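Long-range contact in Phikz039 (Pseudomonas phage phikz, PDB 3ZBQ), which is a phage-encoded relative of tubulin, known as PhuZ, that is bound to guanosine-5'-diphosphate in this structure: residues V222-C227 and F278-L283. Residues are numbered along the deposited sequence; the frame is centred on the assembly and turned at random.
Sequences VQLHVC and FVINGL
Three hydrogen bonds grip the side-chain amide of Asn281: OD1 accepts one of 2.9 Å from His225 NE2, two residues along from Asn281's own pairing partner on the neighbouring strand, while ND2 bonds to Leu237 O and Ser284 OG. OD1 lies in the plane of the imidazole, at the ring's edge. NE2 stands above the amide plane of Asn281, 53° out of it; the two planes are 78° apart. With CG of Asn281 between its backbone N and carbonyl carbon (chi1 78°), the amide is carried toward strand 222-227 and the imidazole. The same imidazole edge brings CD2 to 3.4 Å from the carbonyl oxygen of Val279.

Beneath this side-chain bond, strands 222-227 and 278-281 run antiparallel. Gln223 with Asn281 and His225 with Val279 are hydrogen-bonded pairs, the shortest bond being Gln223 N to Asn281 O at 2.7 Å. Between them, in the non-hydrogen-bonded pair Leu224-Ile280, CA of Ile280 comes within 3.3 Å of Gln223 O in a CA-H...O contact.

The other face is apolar. CG2 of Val222 meets CG2 of Ile280 at 3.6 Å, while CD1 of Leu224 touches both CB of Phe278 and CG1 of Ile280. Val226 lies alongside Phe278, pointing the same way, with CG2 3.9 Å from CD2 of the ring. Helix 175-192 packs on Phe278 and Val226, whereas helix 284-304 touches Gln223 and His225 on the face they share with Val279 and Asn281.

Strand 222-227 joins the parallel, nucleotide-binding half of the sheet through strand 163-168. Its antiparallel pairing with 278-281 begins the mixed, C-terminal part, within the two-domain architecture of the tubulin/FtsZ superfamily.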
ATOM      1  N   VAL A 222      -3.302  -4.478 -10.095  1.00  5.44           N
ATOM      2  CA  VAL A 222      -4.464  -5.284  -9.801  1.00  4.65           C
ATOM      3  C   VAL A 222      -4.853  -5.108  -8.344  1.00  5.73           C
ATOM      4  O   VAL A 222      -4.047  -4.657  -7.522  1.00  6.17           O
ATOM      5  CB  VAL A 222      -4.206  -6.764 -10.134  1.00  5.51           C
ATOM      6  CG1 VAL A 222      -4.076  -6.930 -11.640  1.00  5.90           C
ATOM      7  CG2 VAL A 222      -2.944  -7.248  -9.420  1.00  4.97           C
ATOM      8  N   GLN A 223      -6.103  -5.418  -8.028  1.00  5.80           N
ATOM      9  CA  GLN A 223      -6.590  -5.204  -6.672  1.00  5.94           C
ATOM     10  C   GLN A 223      -6.832  -6.512  -5.917  1.00  6.79           C
ATOM     11  O   GLN A 223      -7.405  -7.465  -6.459  1.00  7.21           O
ATOM     12  CB  GLN A 223      -7.860  -4.346  -6.703  1.00  6.79           C
ATOM     13  CG  GLN A 223      -8.365  -3.941  -5.340  1.00  7.27           C
ATOM     14  CD  GLN A 223      -9.292  -2.749  -5.408  1.00  7.22           C
ATOM     15  OE1 GLN A 223      -9.404  -2.101  -6.451  1.00  9.89           O
ATOM     16  NE2 GLN A 223      -9.967  -2.460  -4.309  1.00  5.74           N
ATOM     17  N   LEU A 224      -6.377  -6.555  -4.666  1.00  5.41           N
ATOM     18  CA  LEU A 224      -6.557  -7.726  -3.816  1.00  7.14           C
ATOM     19  C   LEU A 224      -7.704  -7.511  -2.848  1.00  7.08           C
ATOM     20  O   LEU A 224      -7.721  -6.531  -2.090  1.00  7.19           O
ATOM     21  CB  LEU A 224      -5.284  -8.028  -3.023  1.00  5.13           C
ATOM     22  CG  LEU A 224      -5.465  -9.031  -1.888  1.00  4.11           C
ATOM     23  CD1 LEU A 224      -5.742 -10.425  -2.482  1.00  3.55           C
ATOM     24  CD2 LEU A 224      -4.217  -9.056  -1.035  1.00  5.80           C
ATOM     25  N   HIS A 225      -8.661  -8.428  -2.890  1.00  5.09           N
ATOM     26  CA  HIS A 225      -9.806  -8.393  -1.994  1.00  6.89           C
ATOM     27  C   HIS A 225      -9.734  -9.556  -1.011  1.00  7.77           C
ATOM     28  O   HIS A 225      -9.770 -10.727  -1.414  1.00  7.21           O
ATOM     29  CB  HIS A 225     -11.111  -8.481  -2.795  1.00  8.07           C
ATOM     30  CG  HIS A 225     -11.208  -7.486  -3.912  1.00  9.00           C
ATOM     31  ND1 HIS A 225     -11.839  -6.265  -3.768  1.00  9.71           N
ATOM     32  CD2 HIS A 225     -10.762  -7.533  -5.189  1.00  9.05           C
ATOM     33  CE1 HIS A 225     -11.772  -5.603  -4.911  1.00 11.27           C
ATOM     34  NE2 HIS A 225     -11.126  -6.352  -5.790  1.00 10.67           N
ATOM     35  N   VAL A 226      -9.630  -9.242   0.276  1.00  7.08           N
ATOM     36  CA  VAL A 226      -9.640 -10.272   1.307  1.00  7.50           C
ATOM     37  C   VAL A 226     -11.077 -10.521   1.747  1.00  8.39           C
ATOM     38  O   VAL A 226     -11.726  -9.630   2.294  1.00  9.22           O
ATOM     39  CB  VAL A 226      -8.761  -9.892   2.512  1.00  6.86           C
ATOM     40  CG1 VAL A 226      -8.807 -10.995   3.574  1.00  8.50           C
ATOM     41  CG2 VAL A 226      -7.322  -9.658   2.067  1.00  6.54           C
ATOM     42  N   CYS A 227     -11.570 -11.729   1.481  1.00  7.65           N
ATOM     43  CA  CYS A 227     -12.981 -12.055   1.704  1.00 11.10           C
ATOM     44  C   CYS A 227     -13.113 -13.122   2.780  1.00 12.47           C
ATOM     45  O   CYS A 227     -12.400 -14.124   2.747  1.00 11.61           O
ATOM     46  CB  CYS A 227     -13.620 -12.562   0.403  1.00 10.64           C
ATOM     47  SG  CYS A 227     -13.396 -11.458  -1.021  1.00 10.88           S
ATOM     48  N   PHE A 278      -8.654 -14.883  -1.087  1.00  6.78           N
ATOM     49  CA  PHE A 278      -7.802 -13.758  -1.395  1.00  7.39           C
ATOM     50  C   PHE A 278      -7.910 -13.576  -2.890  1.00  8.26           C
ATOM     51  O   PHE A 278      -7.286 -14.303  -3.657  1.00  7.47           O
ATOM     52  CB  PHE A 278      -6.382 -14.061  -0.923  1.00  5.84           C
ATOM     53  CG  PHE A 278      -6.293 -14.291   0.565  1.00  7.83           C
ATOM     54  CD1 PHE A 278      -6.621 -15.530   1.113  1.00  7.66           C
ATOM     55  CD2 PHE A 278      -5.917 -13.259   1.420  1.00  7.01           C
ATOM     56  CE1 PHE A 278      -6.559 -15.745   2.497  1.00  9.32           C
ATOM     57  CE2 PHE A 278      -5.858 -13.468   2.806  1.00  8.84           C
ATOM     58  CZ  PHE A 278      -6.178 -14.706   3.337  1.00 10.01           C
ATOM     59  N   VAL A 279      -8.756 -12.633  -3.296  1.00  6.45           N
ATOM     60  CA  VAL A 279      -9.198 -12.560  -4.684  1.00  5.76           C
ATOM     61  C   VAL A 279      -8.565 -11.383  -5.385  1.00  7.96           C
ATOM     62  O   VAL A 279      -8.763 -10.245  -4.972  1.00  5.35           O
ATOM     63  CB  VAL A 279     -10.733 -12.418  -4.784  1.00  7.21           C
ATOM     64  CG1 VAL A 279     -11.172 -12.511  -6.248  1.00  9.82           C
ATOM     65  CG2 VAL A 279     -11.421 -13.498  -3.965  1.00  8.70           C
ATOM     66  N   ILE A 280      -7.816 -11.661  -6.448  1.00  6.25           N
ATOM     67  CA  ILE A 280      -7.177 -10.613  -7.239  1.00  6.13           C
ATOM     68  C   ILE A 280      -7.992 -10.356  -8.510  1.00  7.90           C
ATOM     69  O   ILE A 280      -8.276 -11.278  -9.265  1.00  8.32           O
ATOM     70  CB  ILE A 280      -5.726 -10.998  -7.626  1.00  5.54           C
ATOM     71  CG1 ILE A 280      -4.857 -11.155  -6.374  1.00  7.48           C
ATOM     72  CG2 ILE A 280      -5.101  -9.955  -8.539  1.00  6.34           C
ATOM     73  CD1 ILE A 280      -3.451 -11.681  -6.658  1.00  6.97           C
ATOM     74  N   ASN A 281      -8.392  -9.107  -8.730  1.00  5.68           N
ATOM     75  CA  ASN A 281      -8.998  -8.723 -10.008  1.00  6.10           C
ATOM     76  C   ASN A 281      -8.378  -7.429 -10.532  1.00  7.25           C
ATOM     77  O   ASN A 281      -7.550  -6.824  -9.863  1.00  6.95           O
ATOM     78  CB  ASN A 281     -10.534  -8.620  -9.906  1.00  7.43           C
ATOM     79  CG  ASN A 281     -11.010  -7.324  -9.244  1.00  9.40           C
ATOM     80  OD1 ASN A 281     -10.248  -6.634  -8.557  1.00  8.80           O
ATOM     81  ND2 ASN A 281     -12.291  -7.004  -9.433  1.00  9.09           N
ATOM     82  N   GLY A 282      -8.764  -7.009 -11.728  1.00  7.20           N
ATOM     83  CA  GLY A 282      -8.200  -5.797 -12.286  1.00 10.46           C
ATOM     84  C   GLY A 282      -9.216  -4.686 -12.345  1.00 10.76           C
ATOM     85  O   GLY A 282      -8.874  -3.498 -12.220  1.00 12.03           O
ATOM     86  N   LEU A 283     -10.479  -5.062 -12.513  1.00  9.32           N
ATOM     87  CA  LEU A 283     -11.537  -4.086 -12.780  1.00  9.95           C
ATOM     88  C   LEU A 283     -11.714  -3.059 -11.665  1.00 10.60           C
ATOM     89  O   LEU A 283     -11.989  -1.888 -11.927  1.00 13.51           O
ATOM     90  CB  LEU A 283     -12.863  -4.799 -13.023  1.00 15.07           C
ATOM     91  CG  LEU A 283     -13.982  -3.946 -13.612  1.00 19.68           C
ATOM     92  CD1 LEU A 283     -13.551  -3.379 -14.960  1.00 19.34           C
ATOM     93  CD2 LEU A 283     -15.259  -4.770 -13.753  1.00 22.20           C
TER